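Local atomic coordinates of tRNA(Ile2) 2-agmatinylcytidine synthetase TiaS (Archaeoglobus fulgidus, PDB entry 5XOB), a protein that catalyses the ATP-dependent attachment of agmatine to the wobble cytidine of the minor isoleucine tRNA, forming 2-agmatinylcytidine and switching codon reading from AUG to AUA. Residues P40-L45 with T244-D249; L117-A122 with G141-L146; P211-I216 with E234-R239; V320-S325 with E334-V339; V346-I351 with L381-E386. One frame throughout, in Å; residues are numbered along the deposited sequence.

Contact 1: P40-L45 with T244-D249; sequences PRLIRL and TNHATD
Leu42 and Thr244 form the parallel bridge at which strand 35-44, in the TCKD domain, pairs with the end of strand 239-244, in the FLD domain, inside one mixed sheet. Past this bridge segment 244-249 leaves the sheet, and side chains replace backbone pairing. The Asn245 carboxamide grips one residue twice: OD1 accepts from Arg44 N at 3.0 Å, while ND2 gives a nearly straight bond (169°) to Arg44 O at 3.1 Å, in the carbonyl plane and on a lone pair. Two bonds to one backbone fix the rotation of the amide. Thr244 OG1 takes the N-H of His246 in an ST turn and also hydrogen-bonds to the backbone O of Thr157. The His246 ring meets Leu42 CD1 through CE1, at 3.5 Å. The side chain of Arg44 lies about 6 Å from a bound magnesium ion, which Asp8 helps to hold. The Arg44 guanidinium is nearly coplanar with the His246 ring, 29° between planes, and Arg44 NE donates edge to edge to His246 NE2 at 3.1 Å.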
# COMPACT_ATOMS: atom_id res chain seq x y z
N PRO A 40 5.61 14.68 13.71
CA PRO A 40 5.58 15.03 12.30
C PRO A 40 4.71 14.02 11.58
O PRO A 40 4.38 12.96 12.14
CB PRO A 40 7.03 14.88 11.87
CG PRO A 40 7.54 13.77 12.73
CD PRO A 40 6.83 13.91 14.05
N ARG A 41 4.34 14.33 10.34
CA ARG A 41 3.46 13.47 9.58
C ARG A 41 4.19 13.02 8.32
O ARG A 41 4.94 13.79 7.73
CB ARG A 41 2.17 14.21 9.25
CG ARG A 41 1.63 15.01 10.43
CD ARG A 41 0.15 15.34 10.30
NE ARG A 41 -0.12 16.03 9.03
CZ ARG A 41 -1.30 16.07 8.42
NH1 ARG A 41 -2.37 15.48 8.95
NH2 ARG A 41 -1.42 16.71 7.27
N LEU A 42 3.99 11.76 7.95
CA LEU A 42 4.53 11.18 6.72
C LEU A 42 3.36 10.81 5.81
O LEU A 42 2.63 9.86 6.08
CB LEU A 42 5.35 9.94 7.04
CG LEU A 42 6.30 9.39 5.97
CD1 LEU A 42 6.52 7.90 6.23
CD2 LEU A 42 5.84 9.60 4.53
N ILE A 43 3.21 11.57 4.73
CA ILE A 43 2.06 11.46 3.82
C ILE A 43 2.46 10.85 2.48
O ILE A 43 3.11 11.51 1.68
CB ILE A 43 1.44 12.86 3.57
CG1 ILE A 43 1.08 13.55 4.90
CG2 ILE A 43 0.23 12.77 2.65
CD1 ILE A 43 0.09 12.82 5.78
N ARG A 44 2.08 9.60 2.23
CA ARG A 44 2.27 8.97 0.91
C ARG A 44 1.24 9.46 -0.11
O ARG A 44 0.05 9.56 0.19
CB ARG A 44 2.19 7.45 1.00
CG ARG A 44 3.25 6.81 1.86
CD ARG A 44 4.62 6.81 1.20
NE ARG A 44 5.62 6.19 2.07
CZ ARG A 44 6.92 6.13 1.85
NH1 ARG A 44 7.45 6.67 0.76
NH2 ARG A 44 7.71 5.53 2.74
N LEU A 45 1.71 9.73 -1.32
CA LEU A 45 0.86 10.29 -2.37
C LEU A 45 0.55 9.22 -3.41
O LEU A 45 0.87 8.05 -3.20
CB LEU A 45 1.54 11.49 -3.01
CG LEU A 45 2.10 12.50 -2.01
CD1 LEU A 45 2.86 13.58 -2.76
CD2 LEU A 45 1.01 13.12 -1.14
N THR A 244 1.04 8.61 9.99
CA THR A 244 1.12 8.32 8.57
C THR A 244 -0.26 7.99 8.02
O THR A 244 -1.17 7.66 8.78
CB THR A 244 2.05 7.11 8.29
OG1 THR A 244 1.39 5.90 8.68
CG2 THR A 244 3.36 7.23 9.05
N ASN A 245 -0.40 8.08 6.70
CA ASN A 245 -1.58 7.53 6.03
C ASN A 245 -1.31 6.14 5.45
O ASN A 245 -2.06 5.65 4.61
CB ASN A 245 -2.13 8.50 4.97
CG ASN A 245 -1.20 8.70 3.81
OD1 ASN A 245 -0.06 8.21 3.80
ND2 ASN A 245 -1.67 9.43 2.80
N HIS A 246 -0.25 5.50 5.92
CA HIS A 246 0.00 4.10 5.59
C HIS A 246 -1.12 3.22 6.06
O HIS A 246 -1.68 3.45 7.12
CB HIS A 246 1.26 3.61 6.27
CG HIS A 246 2.50 4.23 5.74
ND1 HIS A 246 3.63 4.42 6.50
CD2 HIS A 246 2.78 4.72 4.51
CE1 HIS A 246 4.56 4.99 5.76
NE2 HIS A 246 4.07 5.18 4.55
N ALA A 247 -1.41 2.19 5.27
CA ALA A 247 -2.36 1.15 5.66
C ALA A 247 -3.79 1.66 5.87
O ALA A 247 -4.52 1.17 6.73
CB ALA A 247 -1.85 0.43 6.91
N THR A 248 -4.20 2.64 5.06
CA THR A 248 -5.53 3.23 5.17
C THR A 248 -6.41 3.11 3.92
O THR A 248 -7.58 3.50 3.96
CB THR A 248 -5.43 4.73 5.50
OG1 THR A 248 -4.60 5.37 4.52
CG2 THR A 248 -4.83 4.96 6.88
N ASP A 249 -5.85 2.61 2.81
CA ASP A 249 -6.53 2.60 1.50
C ASP A 249 -6.98 4.00 1.11
O ASP A 249 -7.98 4.15 0.41
CB ASP A 249 -7.75 1.67 1.50
CG ASP A 249 -7.40 0.20 1.25
OD1 ASP A 249 -6.25 -0.12 0.87
OD2 ASP A 249 -8.31 -0.64 1.43

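Contact 2: L117-A122 with G141-L146; sequences LQIDEA and GLIGAL
Apolar helix-to-helix packing joins the first turn of helix 119-129, together with the residue pair leading into it, to the start of helix 141-150. Ile143 has the largest share, with each branch meeting a different residue. Its CG2, anti to the backbone N, lies 3.9 Å from Leu117 CD1, and the two side chains slide past each other in opposite directions. The longer branch, with CG1 anti to the carbonyl carbon (chi1 -65°), runs to the other helix: Ile143 CG1 is 4.1 Å from Ala122 CB, and Ile143 CD1 ends 4.2 Å from Ile119 CG1, where the side chains cross at about a right angle. Gln118 holds the N-cap position of helix 119-129. The contact brings this helix of the TCKD domain against one of the FLD domain. The small Ala122 permits a CA-CA approach of 5.6 Å to Ile143. One turn on, Leu146 CD1 sits 3.7 Å from both CA and CB of Ala122. Phe108 of helix 106-114 touches both Leu117 and Leu146, and Val95 of strand 93-98 lies against Leu142 and Leu146 on the sheet side.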
# COMPACT_ATOMS: atom_id res chain seq x y z
N LEU A 117 -1.44 15.71 -10.34
CA LEU A 117 -1.37 17.15 -10.14
C LEU A 117 -0.27 17.77 -10.99
O LEU A 117 0.73 17.14 -11.30
CB LEU A 117 -1.06 17.44 -8.67
CG LEU A 117 -2.23 17.97 -7.86
CD1 LEU A 117 -1.95 17.81 -6.38
CD2 LEU A 117 -2.46 19.42 -8.22
N GLN A 118 -0.47 19.04 -11.34
CA GLN A 118 0.51 19.78 -12.10
C GLN A 118 1.18 20.79 -11.17
O GLN A 118 0.59 21.21 -10.17
CB GLN A 118 -0.17 20.49 -13.28
CG GLN A 118 -0.90 19.54 -14.23
CD GLN A 118 -1.80 20.26 -15.23
OE1 GLN A 118 -2.65 21.07 -14.84
NE2 GLN A 118 -1.63 19.97 -16.52
N ILE A 119 2.41 21.17 -11.51
CA ILE A 119 3.16 22.13 -10.70
C ILE A 119 2.44 23.48 -10.69
O ILE A 119 2.40 24.17 -9.67
CB ILE A 119 4.61 22.32 -11.21
CG1 ILE A 119 5.31 20.97 -11.35
CG2 ILE A 119 5.40 23.22 -10.26
CD1 ILE A 119 6.79 21.05 -11.70
N ASP A 120 1.85 23.82 -11.83
CA ASP A 120 1.13 25.09 -12.02
C ASP A 120 0.04 25.29 -10.97
O ASP A 120 -0.19 26.41 -10.49
CB ASP A 120 0.51 25.11 -13.41
CG ASP A 120 1.51 24.75 -14.50
OD1 ASP A 120 2.40 25.59 -14.76
OD2 ASP A 120 1.40 23.64 -15.08
N GLU A 121 -0.62 24.18 -10.63
CA GLU A 121 -1.64 24.18 -9.60
C GLU A 121 -1.03 24.49 -8.24
O GLU A 121 -1.52 25.38 -7.54
CB GLU A 121 -2.36 22.83 -9.57
CG GLU A 121 -3.47 22.77 -8.52
CD GLU A 121 -4.63 21.85 -8.89
OE1 GLU A 121 -4.48 21.01 -9.81
OE2 GLU A 121 -5.70 21.98 -8.24
N ALA A 122 0.03 23.77 -7.87
CA ALA A 122 0.76 24.08 -6.63
C ALA A 122 1.08 25.57 -6.57
O ALA A 122 0.82 26.24 -5.57
CB ALA A 122 2.04 23.25 -6.53
N GLY A 141 8.55 19.39 -6.03
CA GLY A 141 8.46 19.08 -4.61
C GLY A 141 7.46 19.91 -3.82
O GLY A 141 7.10 19.54 -2.70
N LEU A 142 6.99 21.02 -4.37
CA LEU A 142 5.98 21.83 -3.69
C LEU A 142 4.60 21.15 -3.68
O LEU A 142 3.73 21.46 -2.85
CB LEU A 142 5.87 23.20 -4.35
CG LEU A 142 7.14 24.04 -4.33
CD1 LEU A 142 7.01 25.14 -5.37
CD2 LEU A 142 7.41 24.61 -2.95
N ILE A 143 4.40 20.23 -4.62
CA ILE A 143 3.17 19.43 -4.67
C ILE A 143 3.08 18.60 -3.39
O ILE A 143 2.14 18.74 -2.62
CB ILE A 143 3.15 18.51 -5.91
CG1 ILE A 143 3.11 19.33 -7.20
CG2 ILE A 143 1.94 17.59 -5.88
CD1 ILE A 143 3.54 18.56 -8.43
N GLY A 144 4.09 17.76 -3.18
CA GLY A 144 4.18 16.96 -1.96
C GLY A 144 4.19 17.75 -0.67
O GLY A 144 3.53 17.37 0.30
N ALA A 145 4.94 18.86 -0.65
CA ALA A 145 5.01 19.75 0.51
C ALA A 145 3.63 20.27 0.89
O ALA A 145 3.24 20.24 2.06
CB ALA A 145 5.97 20.90 0.26
N LEU A 146 2.88 20.75 -0.11
CA LEU A 146 1.51 21.22 0.11
C LEU A 146 0.58 20.09 0.59
O LEU A 146 -0.27 20.30 1.47
CB LEU A 146 0.95 21.82 -1.17
CG LEU A 146 1.45 23.21 -1.58
CD1 LEU A 146 0.98 23.54 -2.98
CD2 LEU A 146 0.99 24.28 -0.59

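Contact 3: P211-I216 with E234-R239; sequences PVLYGI and EPVDRR
Leu213 and Glu234 cross obliquely, the branched end of the leucine lying against the aliphatic part of the glutamate. Leu213 CD1 comes 3.9 Å from Glu234 CG, and the same methyl is 3.5 Å from the backbone Glu234 O; Leu213 CD2 is 4.1 Å from Glu234 CG. The glutamate has CG between its backbone N and carbonyl carbon (chi1 74°), which brings that methylene against the leucine, and beyond CG the chain is extended. Its carboxylate finds its partners outside the two segments: OE1 accepts from the backbone N of Glu174, and OE2 forms a salt bridge with Arg164. Leu213 sits in a classic beta bulge, since Leu213 and Tyr214 both face Ala162 of strand 157-163. This bulge, within the FLD domain, interrupts strand 212-218, the outermost strand at one end of the eight-stranded mixed sheet, and the chain turns a corner there. The opposing segment is the loop that leads from helix 221-230 back into strand 239-244. From that loop CG2 of Val236, anti to its carbonyl carbon, touches both neighbours: it is 4.1 Å from Leu213 CD1 and 4.3 Å from Tyr214 CE1. The methyl approaches the tyrosine ring obliquely, near its hydroxyl end. Arg239, where strand 239-244 begins, donates from NH2 to Val236 O at 3.2 Å from above the carbonyl plane.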
# COMPACT_ATOMS: atom_id res chain seq x y z
N PRO A 211 19.47 6.32 4.29
CA PRO A 211 19.71 6.44 5.74
C PRO A 211 18.81 5.63 6.69
O PRO A 211 19.10 5.57 7.88
CB PRO A 211 19.51 7.94 6.02
CG PRO A 211 18.78 8.48 4.85
CD PRO A 211 19.19 7.64 3.69
N VAL A 212 17.73 5.04 6.19
CA VAL A 212 16.85 4.28 7.05
C VAL A 212 17.45 2.92 7.36
O VAL A 212 17.84 2.19 6.46
CB VAL A 212 15.46 4.09 6.42
CG1 VAL A 212 14.61 3.14 7.26
CG2 VAL A 212 14.77 5.43 6.27
N LEU A 213 17.51 2.61 8.66
CA LEU A 213 17.90 1.29 9.12
C LEU A 213 16.68 0.38 9.03
O LEU A 213 16.70 -0.65 8.36
CB LEU A 213 18.39 1.35 10.58
CG LEU A 213 19.50 0.37 11.00
CD1 LEU A 213 19.39 0.12 12.50
CD2 LEU A 213 19.51 -0.95 10.23
N TYR A 214 15.62 0.78 9.73
CA TYR A 214 14.34 0.09 9.68
C TYR A 214 13.21 1.07 9.99
O TYR A 214 13.44 2.12 10.59
CB TYR A 214 14.30 -1.08 10.68
CG TYR A 214 14.39 -0.69 12.15
CD1 TYR A 214 15.56 -0.93 12.87
CD2 TYR A 214 13.32 -0.10 12.82
CE1 TYR A 214 15.65 -0.59 14.22
CE2 TYR A 214 13.42 0.25 14.17
CZ TYR A 214 14.59 0.00 14.86
OH TYR A 214 14.71 0.33 16.20
N GLY A 215 12.00 0.71 9.58
CA GLY A 215 10.79 1.44 9.92
C GLY A 215 9.71 0.48 10.39
O GLY A 215 9.33 -0.43 9.65
N ILE A 216 9.19 0.70 11.59
CA ILE A 216 8.21 -0.20 12.16
C ILE A 216 6.82 0.42 12.18
O ILE A 216 6.61 1.47 12.79
CB ILE A 216 8.68 -0.64 13.56
CG1 ILE A 216 9.93 -1.51 13.41
CG2 ILE A 216 7.59 -1.42 14.30
CD1 ILE A 216 10.68 -1.75 14.69
N GLU A 234 22.51 -3.08 14.28
CA GLU A 234 23.57 -2.10 14.37
C GLU A 234 22.99 -0.84 15.02
O GLU A 234 21.78 -0.61 14.97
CB GLU A 234 24.11 -1.76 12.98
CG GLU A 234 23.19 -0.89 12.14
CD GLU A 234 23.71 -0.68 10.73
OE1 GLU A 234 24.07 -1.67 10.05
OE2 GLU A 234 23.76 0.48 10.29
N PRO A 235 23.85 -0.02 15.63
CA PRO A 235 23.38 1.14 16.38
C PRO A 235 22.46 2.11 15.61
O PRO A 235 22.66 2.38 14.41
CB PRO A 235 24.67 1.84 16.80
CG PRO A 235 25.70 0.76 16.82
CD PRO A 235 25.31 -0.20 15.73
N VAL A 236 21.47 2.63 16.33
CA VAL A 236 20.52 3.60 15.83
C VAL A 236 20.97 4.99 16.20
O VAL A 236 21.17 5.31 17.38
CB VAL A 236 19.12 3.38 16.44
CG1 VAL A 236 18.16 4.50 16.04
CG2 VAL A 236 18.58 2.02 16.03
N ASP A 237 21.11 5.83 15.19
CA ASP A 237 21.53 7.21 15.37
C ASP A 237 20.27 8.01 15.69
O ASP A 237 19.89 8.11 16.86
CB ASP A 237 22.24 7.68 14.09
CG ASP A 237 22.71 9.11 14.15
OD1 ASP A 237 22.88 9.64 15.28
OD2 ASP A 237 22.90 9.69 13.06
N ARG A 238 19.60 8.53 14.67
CA ARG A 238 18.36 9.29 14.84
C ARG A 238 17.17 8.32 14.87
O ARG A 238 17.26 7.19 14.36
CB ARG A 238 18.18 10.32 13.71
CG ARG A 238 19.41 11.15 13.32
CD ARG A 238 19.77 12.21 14.34
NE ARG A 238 20.47 13.34 13.74
CZ ARG A 238 21.79 13.46 13.61
NH1 ARG A 238 22.62 12.52 14.05
NH2 ARG A 238 22.30 14.55 13.04
N ARG A 239 16.07 8.76 15.47
CA ARG A 239 14.83 7.97 15.56
C ARG A 239 13.63 8.93 15.56
O ARG A 239 13.68 10.01 16.16
CB ARG A 239 14.83 7.10 16.83
CG ARG A 239 14.97 7.91 18.11
CD ARG A 239 15.22 7.10 19.39
NE ARG A 239 16.32 6.13 19.32
CZ ARG A 239 17.60 6.43 19.14
NH1 ARG A 239 18.01 7.69 18.98
NH2 ARG A 239 18.50 5.45 19.12

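Contact 4: V320-S325 with E334-V339; sequences VEVYGS and EKIQIV
Tyr323 CG is anti to its carbonyl carbon, and bends at chi2, chi3 and chi4 bring CE of Lys335 over one face of the phenol ring. Lys335 CE stands 3.8 Å from the Tyr323 ring centroid in a CH-pi contact, 15° off the ring normal. The ammonium is farther out, with Lys335 NZ 5.0 Å from that centroid, an off-centre cation-pi contact. These residues pair across the antiparallel strands 319-327 and 335-338 of the OB-fold domain, whose segment axes run 171° apart. Glu321 and Gln337 exchange two backbone bonds, N to O each way, at 2.9 Å and 167°. Glu334 N donates to Tyr323 O at 2.8 Å; the Tyr323 N to Lys335 O bond is weak. On the face carrying Val320, Val322 and Ile336, Ile336 CD1 lies 3.7 Å from Val322 CG1, the two side chains lying side by side and pointing the same way. Phe307 and Ile311 of helix 307-313 touch Ile336. The buried Lys335 NZ bonds to Lys406 O and forms a salt bridge with Asp249; together with the ring, this acidic partner would be expected to stabilise the protonated amine.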
# COMPACT_ATOMS: atom_id res chain seq x y z
N VAL A 320 -17.27 -10.63 -7.42
CA VAL A 320 -16.00 -10.30 -6.79
C VAL A 320 -15.80 -8.78 -6.74
O VAL A 320 -16.28 -8.04 -7.61
CB VAL A 320 -14.84 -10.99 -7.55
CG1 VAL A 320 -14.20 -10.06 -8.58
CG2 VAL A 320 -13.80 -11.52 -6.58
N GLU A 321 -15.08 -8.34 -5.71
CA GLU A 321 -14.76 -6.93 -5.55
C GLU A 321 -13.25 -6.80 -5.50
O GLU A 321 -12.60 -7.48 -4.70
CB GLU A 321 -15.41 -6.39 -4.28
CG GLU A 321 -15.37 -4.88 -4.16
CD GLU A 321 -16.55 -4.34 -3.37
OE1 GLU A 321 -16.37 -4.04 -2.17
OE2 GLU A 321 -17.66 -4.23 -3.95
N VAL A 322 -12.70 -5.95 -6.36
CA VAL A 322 -11.25 -5.86 -6.53
C VAL A 322 -10.66 -4.53 -6.07
O VAL A 322 -11.30 -3.47 -6.17
CB VAL A 322 -10.81 -6.14 -7.99
CG1 VAL A 322 -11.14 -7.57 -8.36
CG2 VAL A 322 -11.45 -5.17 -8.97
N TYR A 323 -9.42 -4.60 -5.58
CA TYR A 323 -8.70 -3.46 -5.03
C TYR A 323 -7.33 -3.33 -5.68
O TYR A 323 -6.51 -4.26 -5.60
CB TYR A 323 -8.49 -3.66 -3.53
CG TYR A 323 -9.76 -3.77 -2.71
CD1 TYR A 323 -10.21 -2.70 -1.94
CD2 TYR A 323 -10.51 -4.94 -2.69
CE1 TYR A 323 -11.36 -2.79 -1.19
CE2 TYR A 323 -11.66 -5.04 -1.93
CZ TYR A 323 -12.08 -3.96 -1.19
OH TYR A 323 -13.23 -4.05 -0.44
N GLY A 324 -7.07 -2.20 -6.33
CA GLY A 324 -5.74 -1.96 -6.85
C GLY A 324 -5.59 -0.81 -7.81
O GLY A 324 -6.56 -0.14 -8.15
N SER A 325 -4.35 -0.60 -8.23
CA SER A 325 -3.99 0.46 -9.16
C SER A 325 -4.18 -0.01 -10.58
O SER A 325 -4.05 -1.19 -10.87
CB SER A 325 -2.52 0.83 -8.98
OG SER A 325 -2.27 1.25 -7.65
N GLU A 334 -4.22 -5.74 -5.00
CA GLU A 334 -3.62 -5.65 -3.68
C GLU A 334 -4.40 -6.53 -2.70
O GLU A 334 -3.86 -7.08 -1.74
CB GLU A 334 -3.63 -4.19 -3.23
CG GLU A 334 -3.05 -3.23 -4.28
CD GLU A 334 -3.25 -1.75 -3.96
OE1 GLU A 334 -3.91 -1.42 -2.96
OE2 GLU A 334 -2.73 -0.91 -4.74
N LYS A 335 -5.69 -6.69 -2.98
CA LYS A 335 -6.65 -7.28 -2.07
C LYS A 335 -7.81 -7.73 -2.96
O LYS A 335 -7.99 -7.19 -4.05
CB LYS A 335 -7.18 -6.18 -1.14
CG LYS A 335 -7.04 -6.43 0.35
CD LYS A 335 -8.19 -5.79 1.12
CE LYS A 335 -8.39 -4.31 0.82
NZ LYS A 335 -7.39 -3.43 1.49
N ILE A 336 -8.61 -8.69 -2.50
CA ILE A 336 -9.84 -9.05 -3.21
C ILE A 336 -10.90 -9.66 -2.29
O ILE A 336 -10.57 -10.41 -1.37
CB ILE A 336 -9.55 -10.02 -4.39
CG1 ILE A 336 -10.77 -10.16 -5.30
CG2 ILE A 336 -9.08 -11.38 -3.88
CD1 ILE A 336 -10.45 -10.74 -6.66
N GLN A 337 -12.17 -9.31 -2.52
CA GLN A 337 -13.27 -9.98 -1.84
C GLN A 337 -14.03 -10.89 -2.78
O GLN A 337 -14.48 -10.46 -3.84
CB GLN A 337 -14.27 -9.00 -1.25
CG GLN A 337 -15.35 -9.72 -0.46
CD GLN A 337 -16.44 -8.81 0.05
OE1 GLN A 337 -16.59 -7.67 -0.41
NE2 GLN A 337 -17.23 -9.31 1.00
N ILE A 338 -14.20 -12.14 -2.36
CA ILE A 338 -15.14 -13.05 -3.01
C ILE A 338 -16.49 -12.81 -2.36
O ILE A 338 -16.70 -13.15 -1.20
CB ILE A 338 -14.75 -14.52 -2.86
CG1 ILE A 338 -13.61 -14.86 -3.83
CG2 ILE A 338 -15.92 -15.43 -3.22
CD1 ILE A 338 -12.30 -14.19 -3.50
N VAL A 339 -17.40 -12.22 -3.12
CA VAL A 339 -18.70 -11.86 -2.60
C VAL A 339 -19.61 -13.06 -2.72
O VAL A 339 -19.81 -13.80 -1.76
CB VAL A 339 -19.29 -10.64 -3.35
CG1 VAL A 339 -20.63 -10.25 -2.73
CG2 VAL A 339 -18.33 -9.47 -3.34

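Contact 5: V346-I351 with L381-E386; sequences VEKNPI and LREKVE
Leu381 lies side by side with Lys348, both pointing the same way, and its CD2 is 4.0 Å from Lys348 CE. The same CD2 reaches Ile351 CG1 at 3.8 Å, where the side chains cross obliquely. On this face Lys348 NZ also meets Glu383 OE1 in a salt bridge of 3.4 Å, weak as a hydrogen bond. The backbone evidence for antiparallel pairing is uneven: Lys348 N donates to Leu381 O at 2.7 Å and 177°, whereas the two bonds exchanged by Val346 and Glu383 are weak. Glu347 and Arg382, a non-hydrogen-bonded pair, project together on the other face. Their salt bridge is long, Glu347 OE2 to Arg382 NE at 3.5 Å, and the carboxylate and guanidinium planes are turned 66° apart. At the Val346 end of the pairing, Val346 CG2 touches Val385 CG2 at 3.5 Å. Strands 345-348 and 381-384 make a two-stranded antiparallel sheet at the base of the C-terminal zinc ribbon, whose zinc ion is held by Cys352, Cys355, Cys370 and Cys373. The side chain of Ile351 is about 8 Å from that ion. Beyond the strand, Asn349 ND2 bonds to Met359 O, and Asn349 and Pro350 both pack on Phe368 of strand 368-370.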
# COMPACT_ATOMS: atom_id res chain seq x y z
N VAL A 346 -24.09 -29.34 -12.92
CA VAL A 346 -23.45 -30.29 -13.82
C VAL A 346 -24.33 -31.53 -13.98
O VAL A 346 -24.80 -32.08 -12.98
CB VAL A 346 -22.06 -30.67 -13.26
CG1 VAL A 346 -21.61 -32.04 -13.76
CG2 VAL A 346 -21.03 -29.60 -13.61
N GLU A 347 -24.54 -31.97 -15.22
CA GLU A 347 -25.21 -33.25 -15.49
C GLU A 347 -24.15 -34.25 -15.92
O GLU A 347 -23.48 -34.04 -16.94
CB GLU A 347 -26.25 -33.12 -16.60
CG GLU A 347 -27.22 -31.96 -16.45
CD GLU A 347 -28.52 -32.17 -17.20
OE1 GLU A 347 -28.61 -33.13 -18.00
OE2 GLU A 347 -29.47 -31.38 -16.98
N LYS A 348 -23.99 -35.33 -15.17
CA LYS A 348 -22.94 -36.30 -15.46
C LYS A 348 -23.39 -37.74 -15.26
O LYS A 348 -24.47 -38.00 -14.72
CB LYS A 348 -21.73 -36.00 -14.58
CG LYS A 348 -21.92 -36.31 -13.10
CD LYS A 348 -20.77 -35.73 -12.29
CE LYS A 348 -20.42 -36.59 -11.09
NZ LYS A 348 -19.40 -35.94 -10.23
N ASN A 349 -22.56 -38.68 -15.70
CA ASN A 349 -22.92 -40.08 -15.60
C ASN A 349 -23.00 -40.54 -14.16
O ASN A 349 -22.23 -40.06 -13.32
CB ASN A 349 -21.94 -40.97 -16.37
CG ASN A 349 -22.14 -40.89 -17.87
OD1 ASN A 349 -22.73 -39.94 -18.38
ND2 ASN A 349 -21.64 -41.89 -18.58
N PRO A 350 -23.91 -41.48 -13.88
CA PRO A 350 -24.10 -42.01 -12.54
C PRO A 350 -22.88 -42.79 -12.06
O PRO A 350 -22.20 -43.43 -12.85
CB PRO A 350 -25.30 -42.95 -12.67
CG PRO A 350 -25.86 -42.73 -14.03
CD PRO A 350 -24.75 -42.20 -14.86
N ILE A 351 -22.62 -42.70 -10.76
CA ILE A 351 -21.55 -43.47 -10.12
C ILE A 351 -22.09 -44.85 -9.77
O ILE A 351 -23.17 -44.96 -9.18
CB ILE A 351 -21.05 -42.75 -8.84
CG1 ILE A 351 -20.50 -41.35 -9.16
CG2 ILE A 351 -20.01 -43.59 -8.11
CD1 ILE A 351 -19.39 -41.31 -10.20
N LEU A 381 -26.51 -38.44 -13.23
CA LEU A 381 -26.28 -37.83 -11.91
C LEU A 381 -26.20 -36.30 -12.04
O LEU A 381 -25.60 -35.79 -12.99
CB LEU A 381 -24.97 -38.40 -11.32
CG LEU A 381 -24.49 -38.01 -9.92
CD1 LEU A 381 -25.61 -38.10 -8.89
CD2 LEU A 381 -23.32 -38.90 -9.51
N ARG A 382 -26.82 -35.59 -11.10
CA ARG A 382 -26.84 -34.13 -11.15
C ARG A 382 -26.39 -33.52 -9.81
O ARG A 382 -27.15 -33.51 -8.84
CB ARG A 382 -28.23 -33.62 -11.55
CG ARG A 382 -28.20 -32.45 -12.53
CD ARG A 382 -29.39 -32.47 -13.48
NE ARG A 382 -29.38 -33.64 -14.37
CZ ARG A 382 -30.13 -34.74 -14.21
NH1 ARG A 382 -30.97 -34.87 -13.19
NH2 ARG A 382 -30.02 -35.73 -15.10
N GLU A 383 -25.16 -33.03 -9.79
CA GLU A 383 -24.57 -32.42 -8.60
C GLU A 383 -24.25 -30.94 -8.79
O GLU A 383 -23.84 -30.50 -9.87
CB GLU A 383 -23.28 -33.14 -8.20
CG GLU A 383 -23.39 -34.65 -8.05
CD GLU A 383 -22.31 -35.23 -7.16
OE1 GLU A 383 -21.54 -36.10 -7.63
OE2 GLU A 383 -22.21 -34.81 -5.98
N LYS A 384 -24.45 -30.17 -7.72
CA LYS A 384 -23.87 -28.85 -7.62
C LYS A 384 -22.37 -29.04 -7.40
O LYS A 384 -21.94 -29.82 -6.55
CB LYS A 384 -24.49 -28.08 -6.44
CG LYS A 384 -23.75 -26.81 -6.04
CD LYS A 384 -23.84 -26.55 -4.55
CE LYS A 384 -22.59 -25.86 -4.02
NZ LYS A 384 -22.54 -25.85 -2.54
N VAL A 385 -21.57 -28.33 -8.20
CA VAL A 385 -20.12 -28.40 -8.10
C VAL A 385 -19.69 -27.76 -6.79
O VAL A 385 -20.10 -26.63 -6.50
CB VAL A 385 -19.46 -27.62 -9.25
CG1 VAL A 385 -17.94 -27.67 -9.14
CG2 VAL A 385 -19.92 -28.15 -10.61
N GLU A 386 -18.87 -28.46 -6.00
CA GLU A 386 -18.33 -27.87 -4.76
C GLU A 386 -16.86 -27.46 -4.95
O GLU A 386 -16.00 -28.31 -5.18
CB GLU A 386 -18.48 -28.80 -3.56
CG GLU A 386 -18.68 -28.02 -2.25
CD GLU A 386 -18.52 -28.86 -0.99
OE1 GLU A 386 -18.44 -30.10 -1.09
OE2 GLU A 386 -18.48 -28.26 0.10

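Contacts 1, 3 and 4 are buried, contact 2 is partly so, and contact 5 lies at the surface, about 52 Å from contact 1 between centres. Contacts 1 and 3 reach the same eight-stranded sheet, one by a parallel bridge extended by polar side-chain bonds and the other by apolar packing at one of its outermost strands. Contact 2, purely apolar, touches contact 1 where Leu45 CD1 packs on Gly144 CA at 3.7 Å. Contacts 4 and 5 are both antiparallel strand pairs, but the charged lysine of contact 4 is buried, whereas contact 5 carries weak or long ion pairs between side chains at or near the surface. Asp249 OD2 and Lys335 NZ, 2.9 Å apart, form a salt bridge between contacts 1 and 4, joining FLD and OB-fold domains.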